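Local coordinates for protein citrate lyase (Yersinia pestis, PDB 3QLL) that probably acts as a magnesium-dependent lyase related to the citrate lyase beta subunit, at residues Q44-L49 against G66-I71; P130-L135 against R159-I164; A184-G189 against N220-I225; D226-D231 against A252-H257. One frame throughout, in Å; residues are numbered along the deposited sequence.

Contact 1. Residues Q44-L49 against G66-I71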
loop_
_atom_site.group_PDB
_atom_site.type_symbol
_atom_site.label_atom_id
_atom_site.label_comp_id
_atom_site.label_asym_id
_atom_site.label_seq_id
_atom_site.Cartn_x
_atom_site.Cartn_y
_atom_site.Cartn_z
ATOM N N GLN A 44 26.618 -3.997 -2.202
ATOM C CA GLN A 44 27.338 -5.186 -2.633
ATOM C C GLN A 44 26.938 -6.442 -1.858
ATOM O O GLN A 44 27.024 -7.543 -2.391
ATOM C CB GLN A 44 28.831 -4.944 -2.534
ATOM C CG GLN A 44 29.351 -4.197 -3.737
ATOM C CD GLN A 44 30.631 -3.434 -3.421
ATOM O OE1 GLN A 44 31.167 -3.527 -2.311
ATOM N NE2 GLN A 44 31.103 -2.643 -4.386
ATOM N N THR A 45 26.574 -6.272 -0.590
ATOM C CA THR A 45 26.215 -7.394 0.286
ATOM C C THR A 45 24.920 -8.086 -0.176
ATOM O O THR A 45 23.985 -7.425 -0.683
ATOM C CB THR A 45 26.033 -6.948 1.764
ATOM O OG1 THR A 45 24.765 -6.326 1.956
ATOM C CG2 THR A 45 27.195 -6.043 2.205
ATOM N N ARG A 46 24.865 -9.404 -0.017
ATOM C CA ARG A 46 23.728 -10.205 -0.469
ATOM C C ARG A 46 23.139 -10.971 0.717
ATOM O O ARG A 46 21.919 -11.173 0.789
ATOM C CB ARG A 46 24.147 -11.201 -1.556
ATOM C CG ARG A 46 24.780 -10.586 -2.778
ATOM C CD ARG A 46 25.704 -11.543 -3.488
ATOM N NE ARG A 46 26.760 -12.033 -2.602
ATOM C CZ ARG A 46 27.641 -12.983 -2.929
ATOM N NH1 ARG A 46 27.595 -13.557 -4.134
ATOM N NH2 ARG A 46 28.565 -13.361 -2.048
ATOM N N SER A 47 24.021 -11.458 1.594
ATOM C CA SER A 47 23.629 -12.291 2.733
ATOM C C SER A 47 24.029 -11.692 4.082
ATOM O O SER A 47 25.178 -11.339 4.298
ATOM C CB SER A 47 24.237 -13.705 2.606
ATOM O OG SER A 47 25.583 -13.653 2.165
ATOM N N TRP A 48 23.078 -11.615 4.983
ATOM C CA TRP A 48 23.334 -11.196 6.351
ATOM C C TRP A 48 22.970 -12.310 7.320
ATOM O O TRP A 48 21.801 -12.675 7.438
ATOM C CB TRP A 48 22.531 -9.931 6.690
ATOM C CG TRP A 48 22.969 -8.740 5.909
ATOM C CD1 TRP A 48 22.933 -8.593 4.547
ATOM C CD2 TRP A 48 23.467 -7.507 6.428
ATOM N NE1 TRP A 48 23.393 -7.362 4.190
ATOM C CE2 TRP A 48 23.713 -6.658 5.320
ATOM C CE3 TRP A 48 23.708 -7.024 7.719
ATOM C CZ2 TRP A 48 24.221 -5.361 5.459
ATOM C CZ3 TRP A 48 24.220 -5.735 7.862
ATOM C CH2 TRP A 48 24.466 -4.916 6.740
ATOM N N LEU A 49 23.955 -12.842 8.021
ATOM C CA LEU A 49 23.727 -14.004 8.887
ATOM C C LEU A 49 23.690 -13.615 10.345
ATOM O O LEU A 49 24.693 -13.123 10.886
ATOM C CB LEU A 49 24.795 -15.056 8.668
ATOM C CG LEU A 49 24.668 -16.342 9.479
ATOM C CD1 LEU A 49 23.378 -17.190 9.254
ATOM C CD2 LEU A 49 25.920 -17.142 9.176
ATOM N N GLY A 66 29.520 -19.056 3.168
ATOM C CA GLY A 66 30.204 -17.805 3.500
ATOM C C GLY A 66 29.353 -16.529 3.462
ATOM O O GLY A 66 29.284 -15.864 2.420
ATOM N N ALA A 67 28.790 -16.124 4.599
ATOM C CA ALA A 67 27.940 -14.937 4.614
ATOM C C ALA A 67 28.718 -13.676 4.257
ATOM O O ALA A 67 29.859 -13.525 4.641
ATOM C CB ALA A 67 27.272 -14.782 5.967
ATOM N N ASP A 68 28.070 -12.741 3.567
ATOM C CA ASP A 68 28.755 -11.512 3.221
ATOM C C ASP A 68 28.939 -10.628 4.430
ATOM O O ASP A 68 29.948 -9.941 4.564
ATOM C CB ASP A 68 27.992 -10.761 2.128
ATOM C CG ASP A 68 28.178 -11.393 0.758
ATOM O OD1 ASP A 68 29.166 -12.125 0.578
ATOM O OD2 ASP A 68 27.314 -11.214 -0.125
ATOM N N VAL A 69 27.972 -10.676 5.333
ATOM C CA VAL A 69 28.070 -9.953 6.592
ATOM C C VAL A 69 27.541 -10.867 7.685
ATOM O O VAL A 69 26.451 -11.440 7.554
ATOM C CB VAL A 69 27.208 -8.650 6.582
ATOM C CG1 VAL A 69 27.275 -7.936 7.924
ATOM C CG2 VAL A 69 27.588 -7.723 5.426
ATOM N N ALA A 70 28.296 -10.954 8.769
ATOM C CA ALA A 70 27.863 -11.679 9.961
ATOM C C ALA A 70 27.284 -10.708 10.971
ATOM O O ALA A 70 27.869 -9.645 11.251
ATOM C CB ALA A 70 29.043 -12.466 10.575
ATOM N N ILE A 71 26.135 -11.070 11.527
ATOM C CA ILE A 71 25.530 -10.269 12.572
ATOM C C ILE A 71 25.581 -10.954 13.938
ATOM O O ILE A 71 24.822 -11.895 14.214
ATOM C CB ILE A 71 24.079 -9.943 12.263
ATOM C CG1 ILE A 71 23.938 -9.474 10.814
ATOM C CG2 ILE A 71 23.553 -8.900 13.249
ATOM C CD1 ILE A 71 22.497 -9.174 10.454
#
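Asp68, Leu49 and Val69 lose the most surface where the strand starting at Ser47 meets the strand starting at Val69. These are the first two strands of a parallel beta barrel with TIM-barrel order. Asp68 sits just before its strand and faces Arg46. The guanidinium grips the carboxylate side-on, with the two planes only 9° apart. Arg46 NE donates to the syn lone pair of Asp68 OD2 at 2.7 Å. Arg46 NH2 reaches Asp68 OD1 at 3.0 Å, also on the syn side. The anti lone pair of OD2 takes the backbone N-H of Arg46, so one oxygen serves both main chain and side chain. A bend at chi3 (-57°) turns the arginine tip back onto the acid. Ser47 OG accepts from Asp68 N at 3.0 Å and also bonds Asn265 of helix 261-267.

Val69 lies under the Trp48 indole. Its CG1 is 4.0 Å from the centroid of the six-membered ring, a CH-pi contact over the face. Ile71 CD1 meets the same ring at its edge. Val69 CG2 also touches Thr45 CG2. Trp48 NE1 donates to Thr45 OG1, which ties the indole to its own segment.

Leu49 points to the other side of the sheet, where its CB packs on Ala67 CB at 3.7 Å. Its backbone N bonds Val69 O, and its O accepts from Ile71 N.

The contact is thus polar at the strand starts and apolar on both faces of the sheet. The flat, two-nitrogen grip on Asp68 fixes how its carboxylate is turned, and the paired charges would largely offset each other.

Contact 2. Residues P130-L135 against R159-I164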
loop_
_atom_site.group_PDB
_atom_site.type_symbol
_atom_site.label_atom_id
_atom_site.label_comp_id
_atom_site.label_asym_id
_atom_site.label_seq_id
_atom_site.Cartn_x
_atom_site.Cartn_y
_atom_site.Cartn_z
ATOM N N PRO A 130 31.357 -2.159 15.965
ATOM C CA PRO A 130 31.211 -2.953 14.743
ATOM C C PRO A 130 31.101 -2.046 13.536
ATOM O O PRO A 130 30.872 -0.851 13.707
ATOM C CB PRO A 130 29.879 -3.672 14.953
ATOM C CG PRO A 130 29.079 -2.672 15.771
ATOM C CD PRO A 130 30.090 -2.035 16.708
ATOM N N ASP A 131 31.270 -2.605 12.349
ATOM C CA ASP A 131 31.059 -1.831 11.144
ATOM C C ASP A 131 29.599 -1.418 10.979
ATOM O O ASP A 131 29.303 -0.375 10.420
ATOM C CB ASP A 131 31.506 -2.629 9.919
ATOM C CG ASP A 131 32.895 -3.178 10.076
ATOM O OD1 ASP A 131 33.826 -2.359 10.205
ATOM O OD2 ASP A 131 33.049 -4.415 10.133
ATOM N N TYR A 132 28.685 -2.280 11.430
ATOM C CA TYR A 132 27.260 -2.051 11.345
ATOM C C TYR A 132 26.640 -2.257 12.694
ATOM O O TYR A 132 26.829 -3.296 13.315
ATOM C CB TYR A 132 26.600 -2.987 10.335
ATOM C CG TYR A 132 27.026 -2.762 8.922
ATOM C CD1 TYR A 132 26.606 -1.637 8.212
ATOM C CD2 TYR A 132 27.891 -3.651 8.298
ATOM C CE1 TYR A 132 27.009 -1.438 6.908
ATOM C CE2 TYR A 132 28.310 -3.460 6.998
ATOM C CZ TYR A 132 27.868 -2.353 6.306
ATOM O OH TYR A 132 28.285 -2.181 5.010
ATOM N N LEU A 133 25.908 -1.262 13.165
ATOM C CA LEU A 133 25.131 -1.400 14.366
ATOM C C LEU A 133 23.682 -1.628 13.959
ATOM O O LEU A 133 23.066 -0.770 13.352
ATOM C CB LEU A 133 25.241 -0.143 15.227
ATOM C CG LEU A 133 24.609 -0.420 16.591
ATOM C CD1 LEU A 133 25.267 -1.650 17.221
ATOM C CD2 LEU A 133 24.661 0.770 17.509
ATOM N N VAL A 134 23.141 -2.795 14.274
ATOM C CA VAL A 134 21.792 -3.160 13.860
ATOM C C VAL A 134 20.812 -2.914 15.010
ATOM O O VAL A 134 20.947 -3.479 16.082
ATOM C CB VAL A 134 21.713 -4.648 13.382
ATOM C CG1 VAL A 134 20.325 -5.005 12.883
ATOM C CG2 VAL A 134 22.743 -4.901 12.298
ATOM N N LEU A 135 19.871 -2.002 14.797
ATOM C CA LEU A 135 18.933 -1.611 15.835
ATOM C C LEU A 135 17.545 -2.223 15.607
ATOM O O LEU A 135 16.882 -1.889 14.615
ATOM C CB LEU A 135 18.825 -0.089 15.892
ATOM C CG LEU A 135 17.858 0.387 16.975
ATOM C CD1 LEU A 135 18.492 0.094 18.346
ATOM C CD2 LEU A 135 17.468 1.874 16.786
ATOM N N ARG A 159 28.380 2.503 10.757
ATOM C CA ARG A 159 27.144 2.766 10.056
ATOM C C ARG A 159 25.989 2.019 10.694
ATOM O O ARG A 159 26.215 1.041 11.426
ATOM C CB ARG A 159 27.284 2.432 8.567
ATOM C CG ARG A 159 28.227 3.379 7.849
ATOM C CD ARG A 159 28.225 3.095 6.359
ATOM N NE ARG A 159 26.975 3.508 5.711
ATOM C CZ ARG A 159 26.748 4.726 5.240
ATOM N NH1 ARG A 159 27.678 5.662 5.387
ATOM N NH2 ARG A 159 25.581 5.019 4.655
ATOM N N LEU A 160 24.767 2.502 10.440
ATOM C CA LEU A 160 23.582 1.957 11.078
ATOM C C LEU A 160 22.738 1.120 10.149
ATOM O O LEU A 160 22.697 1.352 8.951
ATOM C CB LEU A 160 22.714 3.079 11.667
ATOM C CG LEU A 160 23.423 4.046 12.595
ATOM C CD1 LEU A 160 22.444 5.072 13.159
ATOM C CD2 LEU A 160 24.091 3.240 13.694
ATOM N N ILE A 161 22.093 0.115 10.711
ATOM C CA ILE A 161 21.048 -0.618 10.026
ATOM C C ILE A 161 19.814 -0.650 10.931
ATOM O O ILE A 161 19.891 -1.127 12.069
ATOM C CB ILE A 161 21.473 -2.092 9.729
ATOM C CG1 ILE A 161 22.749 -2.136 8.889
ATOM C CG2 ILE A 161 20.343 -2.838 9.036
ATOM C CD1 ILE A 161 22.599 -1.623 7.483
ATOM N N GLY A 162 18.672 -0.180 10.432
ATOM C CA GLY A 162 17.445 -0.216 11.212
ATOM C C GLY A 162 16.600 -1.430 10.830
ATOM O O GLY A 162 16.684 -1.911 9.692
ATOM N N ILE A 163 15.882 -2.003 11.791
ATOM C CA ILE A 163 14.937 -3.082 11.483
ATOM C C ILE A 163 13.511 -2.541 11.562
ATOM O O ILE A 163 13.079 -2.050 12.612
ATOM C CB ILE A 163 15.077 -4.283 12.429
ATOM C CG1 ILE A 163 16.491 -4.847 12.374
ATOM C CG2 ILE A 163 14.032 -5.365 12.105
ATOM C CD1 ILE A 163 16.668 -6.055 13.262
ATOM N N ILE A 164 12.765 -2.701 10.473
ATOM C CA ILE A 164 11.372 -2.345 10.440
ATOM C C ILE A 164 10.555 -3.614 10.726
ATOM O O ILE A 164 10.404 -4.468 9.873
ATOM C CB ILE A 164 11.005 -1.738 9.076
ATOM C CG1 ILE A 164 11.950 -0.568 8.777
ATOM C CG2 ILE A 164 9.600 -1.176 9.019
ATOM C CD1 ILE A 164 11.733 0.668 9.661
#
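Ile161 carries CG1 beside its backbone N (chi1 -58°), which brings that carbon to Tyr132, whose ring is likewise swung to the N side (chi1 -65°). Strands 132-135 and 159-164 are parallel neighbours in the eight-stranded TIM-type barrel. Helix 141-150 lies in the connection between them. Tyr132 CD1 lies 3.9 Å from Ile161 CG1, and the two side chains meet at a slant. The phenol end of Tyr132 is held elsewhere: its OH and Thr42 OG1 share a hydrogen bond.

Val134 follows on the same barrel-facing side. Its CG2 runs alongside Ile161, 4.0 Å from CB. Its other methyl, CG1, meets Ile163 CD1. Ile163 in turn touches Arg107, a predicted substrate-binding residue, so this row ends at the probable active site.

On the outer face, Leu133 CB packs on Leu160 CD2 at 3.9 Å. Both leucines also touch Leu147 of helix 141-150, which covers this side.

Five backbone bonds zip the strands from Asp131 to Ile163. Leu133 uses both its N and its O, and so does Leu135. The last bond runs from Ile163 N to Leu135 O, at 3.0 Å and with an N-H...O angle of 150°.

Contact 3. Residues A184-G189 against N220-I225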
loop_
_atom_site.group_PDB
_atom_site.type_symbol
_atom_site.label_atom_id
_atom_site.label_comp_id
_atom_site.label_asym_id
_atom_site.label_seq_id
_atom_site.Cartn_x
_atom_site.Cartn_y
_atom_site.Cartn_z
ATOM N N ALA A 184 22.641 2.860 6.554
ATOM C CA ALA A 184 23.192 2.179 5.381
ATOM C C ALA A 184 22.282 1.099 4.794
ATOM O O ALA A 184 22.634 0.457 3.832
ATOM C CB ALA A 184 24.559 1.562 5.733
ATOM N N GLY A 185 21.091 0.950 5.352
ATOM C CA GLY A 185 20.163 -0.071 4.916
ATOM C C GLY A 185 19.123 -0.378 5.981
ATOM O O GLY A 185 19.288 -0.059 7.166
ATOM N N LEU A 186 18.023 -0.976 5.544
ATOM C CA LEU A 186 16.967 -1.408 6.447
ATOM C C LEU A 186 16.644 -2.909 6.228
ATOM O O LEU A 186 16.452 -3.360 5.093
ATOM C CB LEU A 186 15.720 -0.567 6.230
ATOM C CG LEU A 186 15.810 0.904 6.638
ATOM C CD1 LEU A 186 14.541 1.640 6.216
ATOM C CD2 LEU A 186 16.038 1.038 8.182
ATOM N N ILE A 187 16.510 -3.640 7.320
ATOM C CA ILE A 187 16.092 -5.014 7.290
ATOM C C ILE A 187 14.573 -5.088 7.594
ATOM O O ILE A 187 14.057 -4.319 8.407
ATOM C CB ILE A 187 16.880 -5.871 8.333
ATOM C CG1 ILE A 187 18.375 -5.852 8.017
ATOM C CG2 ILE A 187 16.379 -7.297 8.367
ATOM C CD1 ILE A 187 19.239 -6.398 9.117
ATOM N N PHE A 188 13.843 -5.920 6.850
ATOM C CA PHE A 188 12.433 -6.182 7.141
ATOM C C PHE A 188 12.339 -7.226 8.217
ATOM O O PHE A 188 12.990 -8.279 8.143
ATOM C CB PHE A 188 11.724 -6.697 5.903
ATOM C CG PHE A 188 10.227 -6.872 6.063
ATOM C CD1 PHE A 188 9.428 -5.822 6.501
ATOM C CD2 PHE A 188 9.616 -8.079 5.725
ATOM C CE1 PHE A 188 8.042 -5.966 6.618
ATOM C CE2 PHE A 188 8.221 -8.235 5.844
ATOM C CZ PHE A 188 7.437 -7.180 6.289
ATOM N N GLY A 189 11.525 -6.982 9.229
ATOM C CA GLY A 189 11.342 -8.028 10.234
ATOM C C GLY A 189 9.965 -8.672 10.067
ATOM O O GLY A 189 9.018 -8.306 10.791
ATOM N N ASN A 220 16.132 6.831 -0.643
ATOM C CA ASN A 220 17.215 7.361 0.175
ATOM C C ASN A 220 18.577 6.775 -0.173
ATOM O O ASN A 220 19.583 7.064 0.500
ATOM C CB ASN A 220 16.894 7.162 1.670
ATOM C CG ASN A 220 15.853 8.110 2.145
ATOM O OD1 ASN A 220 16.103 9.307 2.273
ATOM N ND2 ASN A 220 14.643 7.602 2.340
ATOM N N GLY A 221 18.616 5.983 -1.241
ATOM C CA GLY A 221 19.856 5.465 -1.761
ATOM C C GLY A 221 20.431 4.352 -0.882
ATOM O O GLY A 221 21.655 4.179 -0.813
ATOM N N ILE A 222 19.573 3.599 -0.191
ATOM C CA ILE A 222 20.058 2.472 0.627
ATOM C C ILE A 222 19.387 1.152 0.234
ATOM O O ILE A 222 18.232 1.131 -0.203
ATOM C CB ILE A 222 19.827 2.731 2.174
ATOM C CG1 ILE A 222 18.328 2.795 2.501
ATOM C CG2 ILE A 222 20.578 4.003 2.662
ATOM C CD1 ILE A 222 18.015 3.253 3.913
ATOM N N PRO A 223 20.080 0.027 0.472
ATOM C CA PRO A 223 19.489 -1.269 0.139
ATOM C C PRO A 223 18.411 -1.662 1.136
ATOM O O PRO A 223 18.487 -1.270 2.326
ATOM C CB PRO A 223 20.654 -2.238 0.241
ATOM C CG PRO A 223 21.606 -1.593 1.157
ATOM C CD PRO A 223 21.417 -0.109 1.058
ATOM N N ALA A 224 17.389 -2.362 0.639
ATOM C CA ALA A 224 16.406 -3.048 1.475
ATOM C C ALA A 224 16.876 -4.473 1.690
ATOM O O ALA A 224 17.291 -5.155 0.743
ATOM C CB ALA A 224 15.066 -3.038 0.822
ATOM N N ILE A 225 16.889 -4.908 2.939
ATOM C CA ILE A 225 17.298 -6.262 3.225
ATOM C C ILE A 225 16.142 -7.113 3.710
ATOM O O ILE A 225 15.578 -6.838 4.768
ATOM C CB ILE A 225 18.409 -6.290 4.268
ATOM C CG1 ILE A 225 19.565 -5.386 3.817
ATOM C CG2 ILE A 225 18.872 -7.728 4.500
ATOM C CD1 ILE A 225 20.449 -4.943 4.945
#
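Leu186 and Ile187 of strand 183-188 pair with Ala224 and Ile225, joining two parallel neighbours of the TIM-type barrel. The connection between them is largely helical and includes helices 190-197 and 203-220.

Backbone hydrogen bonds come first. Leu186 N donates to Pro223 O over a longish 3.3 Å. Leu186 O then accepts from Ile225 N at 2.7 Å. Ile225 O receives Phe188 N at 2.9 Å. Each of Leu186 and Ile225 therefore bonds through both N and O.

CH...O contacts add to these. Ile187 CA approaches Ile225 O at 3.2 Å. Gly185 CA lies against Pro223 O, and its backbone angles (phi 159°, psi 160°) are ones that glycine readily adopts.

The apolar contacts fall on both faces of the sheet. Towards the barrel interior, Ile187 and Ile225 meet at a slant. Ile187 also touches Ile161 of the preceding strand. On the outer face, Ile222 has CG1 between its backbone N and carbonyl carbon (chi1 65°), which carries CD1 to Leu186 CG at 4.2 Å. Leu186 is also covered by Leu213 and Cys217 of helix 203-220. Ile222 CB rests on the backbone of Gly185. Ile187 CG1 packs equally on two carbons of its partner, Ile225 CB and CD1, both at 3.8 Å.

Contact 4. Residues D226-D231 against A252-H257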
loop_
_atom_site.group_PDB
_atom_site.type_symbol
_atom_site.label_atom_id
_atom_site.label_comp_id
_atom_site.label_asym_id
_atom_site.label_seq_id
_atom_site.Cartn_x
_atom_site.Cartn_y
_atom_site.Cartn_z
ATOM N N ASP A 226 15.836 -8.177 2.968
ATOM C CA ASP A 226 14.703 -9.015 3.321
ATOM C C ASP A 226 14.917 -9.797 4.631
ATOM O O ASP A 226 16.062 -10.123 5.029
ATOM C CB ASP A 226 14.350 -9.976 2.177
ATOM C CG ASP A 226 12.965 -10.614 2.352
ATOM O OD1 ASP A 226 12.089 -10.020 3.051
ATOM O OD2 ASP A 226 12.754 -11.701 1.772
ATOM N N ALA A 227 13.773 -10.084 5.259
ATOM C CA ALA A 227 13.658 -10.922 6.428
ATOM C C ALA A 227 14.274 -12.289 6.194
ATOM O O ALA A 227 14.360 -12.750 5.055
ATOM C CB ALA A 227 12.191 -11.054 6.832
ATOM N N PRO A 228 14.723 -12.928 7.286
ATOM C CA PRO A 228 15.162 -14.325 7.200
ATOM C C PRO A 228 13.975 -15.252 6.939
ATOM O O PRO A 228 12.877 -15.000 7.451
ATOM C CB PRO A 228 15.757 -14.607 8.587
ATOM C CG PRO A 228 15.163 -13.574 9.496
ATOM C CD PRO A 228 14.862 -12.360 8.643
ATOM N N PHE A 229 14.217 -16.346 6.220
ATOM C CA PHE A 229 13.187 -17.345 6.018
ATOM C C PHE A 229 13.340 -18.330 7.146
ATOM O O PHE A 229 14.438 -18.832 7.380
ATOM C CB PHE A 229 13.360 -18.028 4.657
ATOM C CG PHE A 229 12.251 -18.984 4.296
ATOM C CD1 PHE A 229 11.002 -18.532 3.907
ATOM C CD2 PHE A 229 12.493 -20.360 4.274
ATOM C CE1 PHE A 229 9.978 -19.438 3.565
ATOM C CE2 PHE A 229 11.492 -21.271 3.933
ATOM C CZ PHE A 229 10.234 -20.806 3.577
ATOM N N PHE A 230 12.233 -18.632 7.809
ATOM C CA PHE A 230 12.223 -19.446 9.033
ATOM C C PHE A 230 12.598 -20.927 8.813
ATOM O O PHE A 230 13.433 -21.456 9.545
ATOM C CB PHE A 230 10.847 -19.344 9.737
ATOM C CG PHE A 230 9.711 -20.035 8.996
ATOM C CD1 PHE A 230 9.368 -19.646 7.706
ATOM C CD2 PHE A 230 8.997 -21.077 9.584
ATOM C CE1 PHE A 230 8.338 -20.280 7.013
ATOM C CE2 PHE A 230 7.959 -21.713 8.893
ATOM C CZ PHE A 230 7.631 -21.310 7.607
ATOM N N ASP A 231 11.921 -21.616 7.892
ATOM C CA ASP A 231 12.128 -23.055 7.708
ATOM C C ASP A 231 13.479 -23.366 7.027
ATOM O O ASP A 231 13.642 -23.228 5.809
ATOM C CB ASP A 231 10.965 -23.639 6.903
ATOM C CG ASP A 231 10.719 -25.097 7.197
ATOM O OD1 ASP A 231 11.659 -25.796 7.622
ATOM O OD2 ASP A 231 9.559 -25.531 7.050
ATOM N N ALA A 252 19.277 -7.733 -0.799
ATOM C CA ALA A 252 19.877 -8.734 0.060
ATOM C C ALA A 252 18.827 -9.372 0.916
ATOM O O ALA A 252 17.735 -8.852 1.040
ATOM C CB ALA A 252 20.972 -8.130 0.916
ATOM N N LYS A 253 19.202 -10.445 1.589
ATOM C CA LYS A 253 18.284 -11.153 2.456
ATOM C C LYS A 253 19.021 -11.717 3.689
ATOM O O LYS A 253 20.132 -12.252 3.578
ATOM C CB LYS A 253 17.582 -12.283 1.674
ATOM C CG LYS A 253 16.571 -13.106 2.447
ATOM C CD LYS A 253 15.805 -14.055 1.508
ATOM C CE LYS A 253 14.738 -14.874 2.256
ATOM N NZ LYS A 253 13.618 -14.038 2.778
ATOM N N ALA A 254 18.387 -11.587 4.854
ATOM C CA ALA A 254 18.949 -12.113 6.089
ATOM C C ALA A 254 18.789 -13.618 6.189
ATOM O O ALA A 254 18.029 -14.260 5.436
ATOM C CB ALA A 254 18.313 -11.430 7.310
ATOM N N ALA A 255 19.446 -14.190 7.182
ATOM C CA ALA A 255 19.471 -15.634 7.303
ATOM C C ALA A 255 19.665 -15.964 8.766
ATOM O O ALA A 255 20.233 -15.179 9.505
ATOM C CB ALA A 255 20.595 -16.243 6.436
ATOM N N ILE A 256 19.227 -17.144 9.175
ATOM C CA ILE A 256 19.306 -17.507 10.578
ATOM C C ILE A 256 20.010 -18.846 10.692
ATOM O O ILE A 256 20.124 -19.392 11.781
ATOM C CB ILE A 256 17.896 -17.571 11.246
ATOM C CG1 ILE A 256 16.818 -17.957 10.234
ATOM C CG2 ILE A 256 17.535 -16.231 11.863
ATOM C CD1 ILE A 256 16.755 -19.420 9.919
ATOM N N HIS A 257 20.538 -19.330 9.568
ATOM C CA HIS A 257 21.300 -20.580 9.530
ATOM C C HIS A 257 22.225 -20.612 8.307
ATOM O O HIS A 257 21.807 -20.243 7.206
ATOM C CB HIS A 257 20.340 -21.779 9.495
ATOM C CG HIS A 257 21.014 -23.097 9.718
ATOM N ND1 HIS A 257 21.965 -23.602 8.856
ATOM C CD2 HIS A 257 20.877 -24.015 10.707
ATOM C CE1 HIS A 257 22.383 -24.773 9.305
ATOM N NE2 HIS A 257 21.738 -25.047 10.424
HETATM O O HOH W 1 17.020 -16.589 5.268
#
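Asp226 and Lys253 pair in parallel, with Asp226 N bonded to Ala252 O and Ala254 N to Asp226 O, both at 2.8 Å. This joins strands 224-226 and 252-255, the last two of the barrel. Beyond Asp226, segment 226-231 runs on as a loop toward helix 235-248.

The side chains of Asp226 and Lys253 lie side by side on the outer face. The lysine is extended until chi4 (67°), where the bend turns NZ in toward the neighbouring segment. NZ meets Asp226 OD2 at 2.7 Å in a salt bridge, approaching from above the carboxylate plane. It also donates to Ala227 O at 2.7 Å. A second salt bridge ties NZ to Glu241 of helix 235-248. The other oxygen, Asp226 OD1, pairs with Arg210 of helix 203-220.

Past the paired residues the two segments are joined mainly by packing. Pro228 CD rests on Ala254 CB at 3.8 Å, and Pro228 CB on Ile256 CG1. Ile256 CD1 reaches Phe229 O at 3.5 Å. A water accepts from Phe229 N at 3.0 Å. It also lies close to Ala254 O, but that distance is unusually short and the link is doubtful.

Lys253 is buried, yet its ammonium has two carboxylates and a carbonyl as partners. Such surroundings would be expected to stabilise its positive charge, and they link both strands to the helix that connects them.

In the fold
The four contacts go round one closed parallel barrel. Contacts 3 and 4 share strand 224-226, and contact 4 meets contact 1 where strand 252-255 joins strand 47-52 and shuts the ring: Arg46 O lies 2.9 Å from Lys253 N, a probable hydrogen bond. Contacts 2 and 3 are joined likewise, with Leu160 O 2.8 Å from Ala184 N. Inside the barrel, Trp48 of contact 1 touches two others. Its CH2 is 3.9 Å from Ile161 CD1 of contact 2, and its CE2 is 3.7 Å from Ile225 CD1 of contact 3. Toward the predicted substrate and magnesium site, the Ile71 and Ile163 side chains are each about 4 Å from that of Arg107, and Ile163 equally near Glu165.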